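Local coordinates for peroxide stress regulator PerR, FUR family (Streptococcus pyogenes, PDB 4I7H), which probably senses peroxide stress and regulates transcription in response, as a metal-binding member of the ferric uptake regulator (FUR) family, at residues 2-7 with 95-100; 104-109 with 141-146. All coordinates share one frame; numbering follows the deposited sequence.

Contact 1. Residues 2-7 with 95-100; sequences DIHSHQ and MGHQHV. With NI (nickel (II) ion), chain F.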
loop_
_atom_site.group_PDB
_atom_site.type_symbol
_atom_site.label_atom_id
_atom_site.label_comp_id
_atom_site.label_asym_id
_atom_site.label_seq_id
_atom_site.Cartn_x
_atom_site.Cartn_y
_atom_site.Cartn_z
ATOM N N ASP B 2 16.739 -4.205 1.552
ATOM C CA ASP B 2 17.132 -5.563 1.162
ATOM C C ASP B 2 16.188 -6.657 1.688
ATOM O O ASP B 2 15.943 -6.761 2.890
ATOM C CB ASP B 2 18.586 -5.849 1.569
ATOM C CG ASP B 2 19.585 -5.432 0.496
ATOM O OD1 ASP B 2 19.244 -5.530 -0.705
ATOM O OD2 ASP B 2 20.708 -5.008 0.847
ATOM N N ILE B 3 15.680 -7.480 0.772
ATOM C CA ILE B 3 14.667 -8.491 1.088
ATOM C C ILE B 3 15.140 -9.547 2.092
ATOM O O ILE B 3 16.192 -10.164 1.903
ATOM C CB ILE B 3 14.159 -9.187 -0.204
ATOM C CG1 ILE B 3 13.514 -8.159 -1.138
ATOM C CG2 ILE B 3 13.177 -10.306 0.125
ATOM C CD1 ILE B 3 13.006 -8.736 -2.450
ATOM N N HIS B 4 14.336 -9.763 3.135
ATOM C CA HIS B 4 14.662 -10.697 4.213
ATOM C C HIS B 4 13.397 -11.065 4.979
ATOM O O HIS B 4 12.342 -10.430 4.801
ATOM C CB HIS B 4 15.614 -10.026 5.193
ATOM C CG HIS B 4 15.084 -8.730 5.724
ATOM N ND1 HIS B 4 15.157 -7.560 5.002
ATOM C CD2 HIS B 4 14.429 -8.426 6.870
ATOM C CE1 HIS B 4 14.596 -6.581 5.689
ATOM N NE2 HIS B 4 14.152 -7.082 6.826
ATOM N N SER B 5 13.504 -12.072 5.841
ATOM C CA SER B 5 12.377 -12.513 6.660
ATOM C C SER B 5 12.791 -12.722 8.116
ATOM O O SER B 5 13.942 -13.072 8.407
ATOM C CB SER B 5 11.794 -13.819 6.099
ATOM O OG SER B 5 10.792 -14.357 6.951
ATOM N N HIS B 6 11.847 -12.502 9.028
ATOM C CA HIS B 6 12.037 -12.829 10.430
ATOM C C HIS B 6 11.219 -14.053 10.785
ATOM O O HIS B 6 11.018 -14.359 11.967
ATOM C CB HIS B 6 11.582 -11.672 11.304
ATOM C CG HIS B 6 12.398 -10.437 11.128
ATOM N ND1 HIS B 6 13.405 -10.094 12.000
ATOM C CD2 HIS B 6 12.365 -9.462 10.185
ATOM C CE1 HIS B 6 13.958 -8.960 11.611
ATOM N NE2 HIS B 6 13.345 -8.557 10.511
ATOM N N GLN B 7 10.767 -14.761 9.752
ATOM C CA GLN B 7 9.851 -15.903 9.895
ATOM C C GLN B 7 8.579 -15.587 10.701
ATOM O O GLN B 7 7.980 -16.487 11.291
ATOM C CB GLN B 7 10.543 -17.188 10.429
ATOM C CG GLN B 7 12.022 -17.089 10.816
ATOM C CD GLN B 7 12.927 -16.783 9.646
ATOM O OE1 GLN B 7 12.610 -17.105 8.497
ATOM N NE2 GLN B 7 14.056 -16.141 9.928
ATOM N N MET B 95 10.471 5.751 7.829
ATOM C CA MET B 95 10.127 4.986 6.637
ATOM C C MET B 95 10.515 3.519 6.742
ATOM O O MET B 95 10.608 2.823 5.739
ATOM C CB MET B 95 10.691 5.655 5.378
ATOM C CG MET B 95 12.074 6.248 5.537
ATOM S SD MET B 95 13.297 4.975 5.788
ATOM C CE MET B 95 14.684 5.630 4.849
ATOM N N GLY B 96 10.717 3.051 7.970
ATOM C CA GLY B 96 11.070 1.665 8.207
ATOM C C GLY B 96 10.007 0.689 7.715
ATOM O O GLY B 96 8.807 0.936 7.823
ATOM N N HIS B 97 10.455 -0.449 7.199
ATOM C CA HIS B 97 9.538 -1.433 6.638
ATOM C C HIS B 97 8.884 -2.246 7.740
ATOM O O HIS B 97 9.206 -2.099 8.924
ATOM C CB HIS B 97 10.309 -2.380 5.714
ATOM C CG HIS B 97 11.388 -3.143 6.416
ATOM N ND1 HIS B 97 12.677 -2.666 6.533
ATOM C CD2 HIS B 97 11.363 -4.327 7.070
ATOM C CE1 HIS B 97 13.408 -3.532 7.205
ATOM N NE2 HIS B 97 12.638 -4.548 7.543
ATOM N N GLN B 98 7.950 -3.103 7.339
ATOM C CA GLN B 98 7.351 -4.062 8.248
ATOM C C GLN B 98 7.260 -5.401 7.513
ATOM O O GLN B 98 7.684 -5.513 6.357
ATOM C CB GLN B 98 5.957 -3.593 8.705
ATOM C CG GLN B 98 4.914 -3.530 7.569
ATOM C CD GLN B 98 3.470 -3.333 8.069
ATOM O OE1 GLN B 98 3.179 -3.462 9.260
ATOM N NE2 GLN B 98 2.560 -3.044 7.140
ATOM N N HIS B 99 6.711 -6.408 8.182
ATOM C CA HIS B 99 6.562 -7.735 7.583
ATOM C C HIS B 99 5.150 -8.208 7.772
ATOM O O HIS B 99 4.630 -8.168 8.889
ATOM C CB HIS B 99 7.544 -8.720 8.212
ATOM C CG HIS B 99 8.961 -8.428 7.855
ATOM N ND1 HIS B 99 9.535 -8.914 6.700
ATOM C CD2 HIS B 99 9.898 -7.647 8.448
ATOM C CE1 HIS B 99 10.781 -8.486 6.618
ATOM N NE2 HIS B 99 11.017 -7.707 7.651
ATOM N N VAL B 100 4.524 -8.626 6.672
ATOM C CA VAL B 100 3.125 -9.031 6.717
ATOM C C VAL B 100 2.887 -10.418 6.114
ATOM O O VAL B 100 3.683 -10.901 5.287
ATOM C CB VAL B 100 2.177 -7.918 6.145
ATOM C CG1 VAL B 100 2.955 -6.731 5.628
ATOM C CG2 VAL B 100 1.204 -8.454 5.089
HETATM NI NI NI F . 12.798 -6.636 8.804
HETATM O O HOH W 1 9.158 -10.909 4.988
#

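Contact 2. Residues 104-109 with 141-146; sequences CEICGK and YGICPD. With ZN (zinc ion), chain E.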
loop_
_atom_site.group_PDB
_atom_site.type_symbol
_atom_site.label_atom_id
_atom_site.label_comp_id
_atom_site.label_asym_id
_atom_site.label_seq_id
_atom_site.Cartn_x
_atom_site.Cartn_y
_atom_site.Cartn_z
ATOM N N CYS B 104 -2.598 -18.824 1.990
ATOM C CA CYS B 104 -3.193 -19.540 0.855
ATOM C C CYS B 104 -4.667 -19.850 1.120
ATOM O O CYS B 104 -5.006 -20.542 2.079
ATOM C CB CYS B 104 -2.448 -20.847 0.530
ATOM S SG CYS B 104 -3.167 -21.570 -0.969
ATOM N N GLU B 105 -5.548 -19.335 0.275
ATOM C CA GLU B 105 -6.984 -19.575 0.436
ATOM C C GLU B 105 -7.383 -21.044 0.194
ATOM O O GLU B 105 -8.545 -21.421 0.394
ATOM C CB GLU B 105 -7.776 -18.662 -0.497
ATOM C CG GLU B 105 -7.483 -17.183 -0.295
ATOM C CD GLU B 105 -8.682 -16.304 -0.613
ATOM O OE1 GLU B 105 -9.527 -16.089 0.288
ATOM O OE2 GLU B 105 -8.783 -15.832 -1.761
ATOM N N ILE B 106 -6.423 -21.867 -0.225
ATOM C CA ILE B 106 -6.685 -23.289 -0.506
ATOM C C ILE B 106 -6.120 -24.243 0.549
ATOM O O ILE B 106 -6.858 -25.028 1.142
ATOM C CB ILE B 106 -6.134 -23.692 -1.879
ATOM C CG1 ILE B 106 -6.890 -22.962 -2.986
ATOM C CG2 ILE B 106 -6.233 -25.207 -2.080
ATOM C CD1 ILE B 106 -6.312 -23.173 -4.358
ATOM N N CYS B 107 -4.813 -24.177 0.777
ATOM C CA CYS B 107 -4.163 -25.056 1.754
ATOM C C CYS B 107 -3.854 -24.378 3.098
ATOM O O CYS B 107 -3.310 -25.019 4.006
ATOM C CB CYS B 107 -2.883 -25.655 1.175
ATOM S SG CYS B 107 -1.401 -24.608 1.266
ATOM N N GLY B 108 -4.163 -23.084 3.217
ATOM C CA GLY B 108 -3.957 -22.373 4.473
ATOM C C GLY B 108 -2.507 -22.152 4.875
ATOM O O GLY B 108 -2.234 -21.685 5.992
ATOM N N LYS B 109 -1.571 -22.473 3.982
ATOM C CA LYS B 109 -0.146 -22.220 4.259
ATOM C C LYS B 109 0.169 -20.719 4.299
ATOM O O LYS B 109 -0.314 -19.947 3.457
ATOM C CB LYS B 109 0.739 -22.863 3.202
ATOM C CG LYS B 109 2.218 -22.532 3.369
ATOM C CD LYS B 109 2.979 -22.821 2.076
ATOM C CE LYS B 109 2.556 -24.157 1.483
ATOM N NZ LYS B 109 2.762 -24.171 0.003
ATOM N N TYR B 141 -4.284 -12.390 1.076
ATOM C CA TYR B 141 -4.756 -13.726 0.753
ATOM C C TYR B 141 -4.376 -14.045 -0.677
ATOM O O TYR B 141 -4.443 -13.171 -1.560
ATOM C CB TYR B 141 -6.266 -13.847 0.941
ATOM C CG TYR B 141 -6.675 -13.785 2.383
ATOM C CD1 TYR B 141 -7.043 -12.579 2.963
ATOM C CD2 TYR B 141 -6.657 -14.925 3.181
ATOM C CE1 TYR B 141 -7.402 -12.511 4.297
ATOM C CE2 TYR B 141 -7.018 -14.871 4.509
ATOM C CZ TYR B 141 -7.392 -13.660 5.062
ATOM O OH TYR B 141 -7.754 -13.601 6.387
ATOM N N GLY B 142 -3.983 -15.295 -0.910
ATOM C CA GLY B 142 -3.656 -15.711 -2.254
ATOM C C GLY B 142 -3.614 -17.216 -2.459
ATOM O O GLY B 142 -4.208 -17.980 -1.692
ATOM N N ILE B 143 -2.903 -17.635 -3.503
ATOM C CA ILE B 143 -2.745 -19.053 -3.815
ATOM C C ILE B 143 -1.263 -19.361 -3.818
ATOM O O ILE B 143 -0.515 -18.787 -4.618
ATOM C CB ILE B 143 -3.298 -19.388 -5.219
ATOM C CG1 ILE B 143 -4.644 -18.692 -5.468
ATOM C CG2 ILE B 143 -3.387 -20.891 -5.400
ATOM C CD1 ILE B 143 -5.793 -19.230 -4.645
ATOM N N CYS B 144 -0.814 -20.239 -2.925
ATOM C CA CYS B 144 0.610 -20.473 -2.811
ATOM C C CYS B 144 1.107 -21.180 -4.082
ATOM O O CYS B 144 0.306 -21.789 -4.809
ATOM C CB CYS B 144 0.935 -21.282 -1.552
ATOM S SG CYS B 144 0.679 -23.050 -1.761
ATOM N N PRO B 145 2.417 -21.074 -4.367
ATOM C CA PRO B 145 2.988 -21.672 -5.580
ATOM C C PRO B 145 2.621 -23.152 -5.740
ATOM O O PRO B 145 2.255 -23.559 -6.845
ATOM C CB PRO B 145 4.498 -21.504 -5.378
ATOM C CG PRO B 145 4.618 -20.268 -4.513
ATOM C CD PRO B 145 3.428 -20.322 -3.588
ATOM N N ASP B 146 2.693 -23.934 -4.665
ATOM C CA ASP B 146 2.341 -25.352 -4.744
ATOM C C ASP B 146 0.886 -25.592 -5.144
ATOM O O ASP B 146 0.590 -26.552 -5.855
ATOM C CB ASP B 146 2.666 -26.078 -3.437
ATOM C CG ASP B 146 4.152 -26.206 -3.211
ATOM O OD1 ASP B 146 4.911 -26.014 -4.187
ATOM O OD2 ASP B 146 4.566 -26.496 -2.067
HETATM ZN ZN ZN E . -1.613 -23.505 -0.967
HETATM O O HOH W 2 4.307 -23.273 -2.083
#

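Contact 1. Residues 2-7 with 95-100
His4, His97 and His99 meet through metal coordination, each presenting NE2 to one nickel ion. The nickel lies 2.4 Å from His4 NE2, and His97 NE2 and His99 NE2 bind it at the same length. His6 is set slightly farther back, with its NE2 2.6 Å from the nickel, which lies in the plane of its ring. Asn15 and His19 also bind the metal. The shared ion accounts for the 3.0 Å approach of His4 NE2 to His97 NE2, which is not a hydrogen bond.

This histidine-rich pocket joins the N-terminal tail to the start of strand 98-104, and is consistent with the regulatory metal site of PerR proteins.

The rings also pack together. His6 turns its edge to the face of His99 in an offset edge-to-face pair, with planes at 70°. His4 and His97 reach in from opposite directions, each with CG between backbone N and carbonyl carbon (chi1 55° and 61°), which brings NE2 to the nickel.

Polar contacts hold ND1 of His99 and His6. His99 ND1 donates to water 1, in its ring plane, at 2.7 Å. That water is also 3.2 Å from His4 O. His6 ND1 is hydrogen-bonded to Glu18 OE1.

Contact 2. Residues 104-109 with 141-146
Cys104 and Cys144 bind the same zinc ion, and a hydrogen bond links them directly. Cys144 N donates to Cys104 SG at 3.3 Å, nearly straight at 171°. Two more N-H groups reach this sulfur from its own loop, Ile106 N at 3.4 Å and Cys107 N at 3.5 Å from Cys104 SG. Three donors and the metal, 2.5 Å from Cys104 SG, therefore grip one sulfur, which probably helps to spread thiolate charge. Torsion places it there: Cys104 SG is anti to the backbone N (chi1 -175°).

Cys107 SG and Cys144 SG bind the zinc at 2.5 Å as well. Cys107 SG accepts a weak bond from Lys109 N, while Cys144 SG caps a backbone N just beyond Asp146, at the start of helix 145-148.

Gly142 O is satisfied by Glu105 N, which donates to it at 2.7 Å. The same oxygen takes a CA-H contact from Cys104 CA. The Glu105 carboxylate passes over Tyr141 CB to the second subunit, whose Arg135 makes a salt bridge to OE1 and whose Thr134 hydrogen-bonds OE2. Water 2 accepts from both Lys109 NZ and Asp146 N, although the modelled place of Lys109 NZ is doubtful.

With Cys147 as the fourth ligand, this is a Cys4 zinc site. Its CxxC loop, with N-H groups turned onto the first sulfur, has the form of a zinc knuckle.

Overall arrangement
The two contacts sit at different parts of one sheet. Strand 98-104 connects them: contact 1 uses its beginning and contact 2 its end, where it pairs in parallel with strand 140-143. Their centres are about 20 Å apart, and the nickel of contact 1 lies 24.2 Å from the zinc of contact 2. Contact 1 is nearer the middle of the subunit, its centre about 11 Å from the chain centre. For contact 2 that distance is about 28 Å. The metal sites also differ in make-up. The nickel site is rich in histidine, consistent with a regulatory site, whereas the all-cysteine zinc site lies against the second subunit and is probably structural.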